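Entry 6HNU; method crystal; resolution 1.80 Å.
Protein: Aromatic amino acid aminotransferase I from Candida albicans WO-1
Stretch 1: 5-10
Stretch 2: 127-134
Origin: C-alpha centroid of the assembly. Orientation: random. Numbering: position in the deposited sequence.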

# COMPACT_ATOMS: atom_id res chain seq x y z
N THR B 5 20.22 -24.28 18.87
CA THR B 5 19.71 -24.09 17.48
C THR B 5 18.52 -25.03 17.24
O THR B 5 18.61 -26.24 17.57
CB THR B 5 20.83 -24.27 16.43
OG1 THR B 5 20.93 -25.65 16.08
CG2 THR B 5 22.18 -23.76 16.88
N LYS B 6 17.45 -24.48 16.66
CA LYS B 6 16.11 -25.10 16.45
C LYS B 6 16.12 -25.85 15.12
O LYS B 6 17.00 -25.63 14.29
CB LYS B 6 15.09 -23.96 16.51
CG LYS B 6 15.09 -23.15 17.80
CD LYS B 6 14.33 -21.84 17.72
CE LYS B 6 15.17 -20.67 17.26
NZ LYS B 6 14.36 -19.56 16.69
N PRO B 7 15.14 -26.74 14.83
CA PRO B 7 15.07 -27.39 13.52
C PRO B 7 14.71 -26.38 12.42
O PRO B 7 14.23 -25.29 12.75
CB PRO B 7 13.93 -28.40 13.65
CG PRO B 7 13.06 -27.80 14.73
CD PRO B 7 14.04 -27.16 15.70
N GLN B 8 14.91 -26.78 11.17
CA GLN B 8 14.40 -26.04 9.99
C GLN B 8 12.90 -26.31 9.86
O GLN B 8 12.45 -27.44 10.21
CB GLN B 8 15.11 -26.47 8.70
CG GLN B 8 16.60 -26.18 8.69
CD GLN B 8 16.89 -24.71 8.60
OE1 GLN B 8 17.42 -24.10 9.54
NE2 GLN B 8 16.57 -24.12 7.46
N ALA B 9 12.17 -25.32 9.34
CA ALA B 9 10.75 -25.42 8.93
C ALA B 9 10.62 -26.46 7.82
O ALA B 9 11.60 -26.69 7.09
CB ALA B 9 10.22 -24.08 8.47
N LYS B 10 9.44 -27.05 7.67
CA LYS B 10 9.11 -27.89 6.51
C LYS B 10 9.22 -27.03 5.26
O LYS B 10 9.03 -25.81 5.34
CB LYS B 10 7.72 -28.50 6.62
CG LYS B 10 7.62 -29.60 7.67
CD LYS B 10 6.40 -30.48 7.50
CE LYS B 10 6.38 -31.65 8.46
NZ LYS B 10 7.52 -32.57 8.23
N LYS B 127 8.71 -16.53 20.78
CA LYS B 127 9.75 -17.59 20.84
C LYS B 127 9.58 -18.53 19.63
O LYS B 127 9.30 -19.74 19.81
CB LYS B 127 9.64 -18.25 22.22
CG LYS B 127 10.93 -18.34 23.02
CD LYS B 127 12.19 -18.56 22.18
CE LYS B 127 13.44 -18.86 22.98
NZ LYS B 127 13.47 -20.27 23.45
N VAL B 128 9.71 -18.01 18.40
CA VAL B 128 9.39 -18.78 17.17
C VAL B 128 10.26 -20.04 17.16
O VAL B 128 11.48 -19.95 17.34
CB VAL B 128 9.60 -17.95 15.89
CG1 VAL B 128 9.17 -18.70 14.63
CG2 VAL B 128 8.87 -16.61 15.98
N PRO B 129 9.66 -21.25 17.07
CA PRO B 129 10.37 -22.48 17.45
C PRO B 129 11.07 -23.24 16.33
O PRO B 129 11.45 -24.34 16.55
CB PRO B 129 9.21 -23.31 17.98
CG PRO B 129 8.10 -23.00 17.01
CD PRO B 129 8.23 -21.50 16.84
N TYR B 130 11.24 -22.63 15.17
CA TYR B 130 12.12 -23.12 14.07
C TYR B 130 13.14 -22.03 13.75
O TYR B 130 13.00 -20.86 14.21
CB TYR B 130 11.31 -23.55 12.85
CG TYR B 130 10.49 -22.46 12.23
CD1 TYR B 130 9.25 -22.10 12.74
CD2 TYR B 130 10.97 -21.77 11.14
CE1 TYR B 130 8.53 -21.07 12.18
CE2 TYR B 130 10.25 -20.75 10.54
CZ TYR B 130 9.02 -20.40 11.07
OH TYR B 130 8.29 -19.42 10.49
N GLU B 131 14.16 -22.39 12.99
CA GLU B 131 15.39 -21.58 12.87
C GLU B 131 15.17 -20.50 11.80
O GLU B 131 15.56 -19.34 12.07
CB GLU B 131 16.54 -22.55 12.53
CG GLU B 131 17.89 -21.88 12.37
CD GLU B 131 18.38 -21.20 13.63
OE1 GLU B 131 18.01 -21.65 14.76
OE2 GLU B 131 19.12 -20.20 13.49
N ASN B 132 14.58 -20.86 10.65
CA ASN B 132 14.61 -20.05 9.40
C ASN B 132 13.31 -19.23 9.30
O ASN B 132 12.59 -19.31 8.29
CB ASN B 132 14.83 -20.92 8.15
CG ASN B 132 13.93 -22.13 8.03
OD1 ASN B 132 13.57 -22.78 9.03
ND2 ASN B 132 13.60 -22.48 6.80
N TRP B 133 13.06 -18.42 10.32
CA TRP B 133 11.88 -17.51 10.39
C TRP B 133 12.37 -16.09 10.15
O TRP B 133 13.61 -15.78 10.32
CB TRP B 133 11.13 -17.63 11.72
CG TRP B 133 11.84 -17.04 12.90
CD1 TRP B 133 12.83 -17.66 13.61
CD2 TRP B 133 11.66 -15.74 13.49
NE1 TRP B 133 13.25 -16.84 14.62
CE2 TRP B 133 12.59 -15.65 14.56
CE3 TRP B 133 10.82 -14.64 13.25
CZ2 TRP B 133 12.67 -14.52 15.39
CZ3 TRP B 133 10.92 -13.53 14.06
CH2 TRP B 133 11.82 -13.48 15.12
N ASP B 134 11.46 -15.24 9.73
CA ASP B 134 11.80 -13.82 9.50
C ASP B 134 10.55 -12.97 9.66
O ASP B 134 9.45 -13.51 9.90
CB ASP B 134 12.46 -13.62 8.14
CG ASP B 134 13.51 -12.52 8.14
OD1 ASP B 134 13.88 -12.01 9.25
OD2 ASP B 134 13.93 -12.16 7.06
O HOH W 1 15.21 -16.73 17.04
O HOH W 2 16.14 -18.38 14.46
O HOH W 3 12.10 -24.66 5.32

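What does the start of the first stretch contribute? Rather little through Thr-5, which is poorly ordered and comes near the second stretch only at Glu-131, with Thr-5 CA 4.0 Å from Glu-131 OE1. The same carboxylate oxygen receives a weak hydrogen bond from the next backbone amide: Lys-6 N lies 3.5 Å from Glu-131 OE1, well aligned at 159° but long.

Why does Lys-6 bury more surface than any other residue here? Its CA-to-CB bond points toward the second stretch, and the chain then runs across the loop until its ammonium group meets two backbone carbonyls. Lys-6 NZ donates to Val-128 O at 3.0 Å and to Tyr-130 O at 3.1 Å, so one charged group ties together carbonyls two residues apart. Two waters also lie within bonding distance. Water 1 accepts from Lys-6 NZ at 3.0 Å and from Trp-133 NE1 at 3.1 Å, joining the amine to the indole; water 2 accepts from Lys-6 NZ at 3.1 Å and donates to Glu-131 O at 2.6 Å. Four oxygens thus lie within reach of the three ammonium hydrogens, so they must share them.

How do Pro-7 and Gln-8 continue the contact? Pro-7 has no amide hydrogen to give, but its carbonyl can accept, and Glu-131 N donates to Pro-7 O at 2.9 Å. The angle of 141° shows a bond that is short yet noticeably bent. This backbone-to-backbone link joins the two stretches where they run close, with Pro-7 O 3.3 Å from Tyr-130 CA. The CA-to-CB bond of Gln-8 points away from the second stretch overall, but with chi1 and chi2 both m the end of the side chain comes nearer: Gln-8 OE1 packs 3.5 Å from Glu-131 CB. Gln-8 NE2 lies 3.5 Å from Asn-132 ND2, but both are donors and no hydrogen bond forms between them.

What secures the far end at Ala-9? The CA-to-CB bond of Asn-132 points toward the first stretch, and the side chain presents its amide oxygen to the backbone: Ala-9 N donates to Asn-132 OD1 at 2.9 Å, almost straight at 176°. The other end of the same amide works through solvent, since water 3 accepts from Asn-132 ND2 at 3.0 Å and lies 2.7 Å from Ala-9 O. Meanwhile the methyl of Ala-9 turns toward the loop and meets the tyrosine ring obliquely, Ala-9 CB to Tyr-130 CD2 at 3.6 Å, adding an apolar contact beside the polar ones. Beyond it, the CA-to-CB bond of Lys-10 points away, and the residue makes no direct contact.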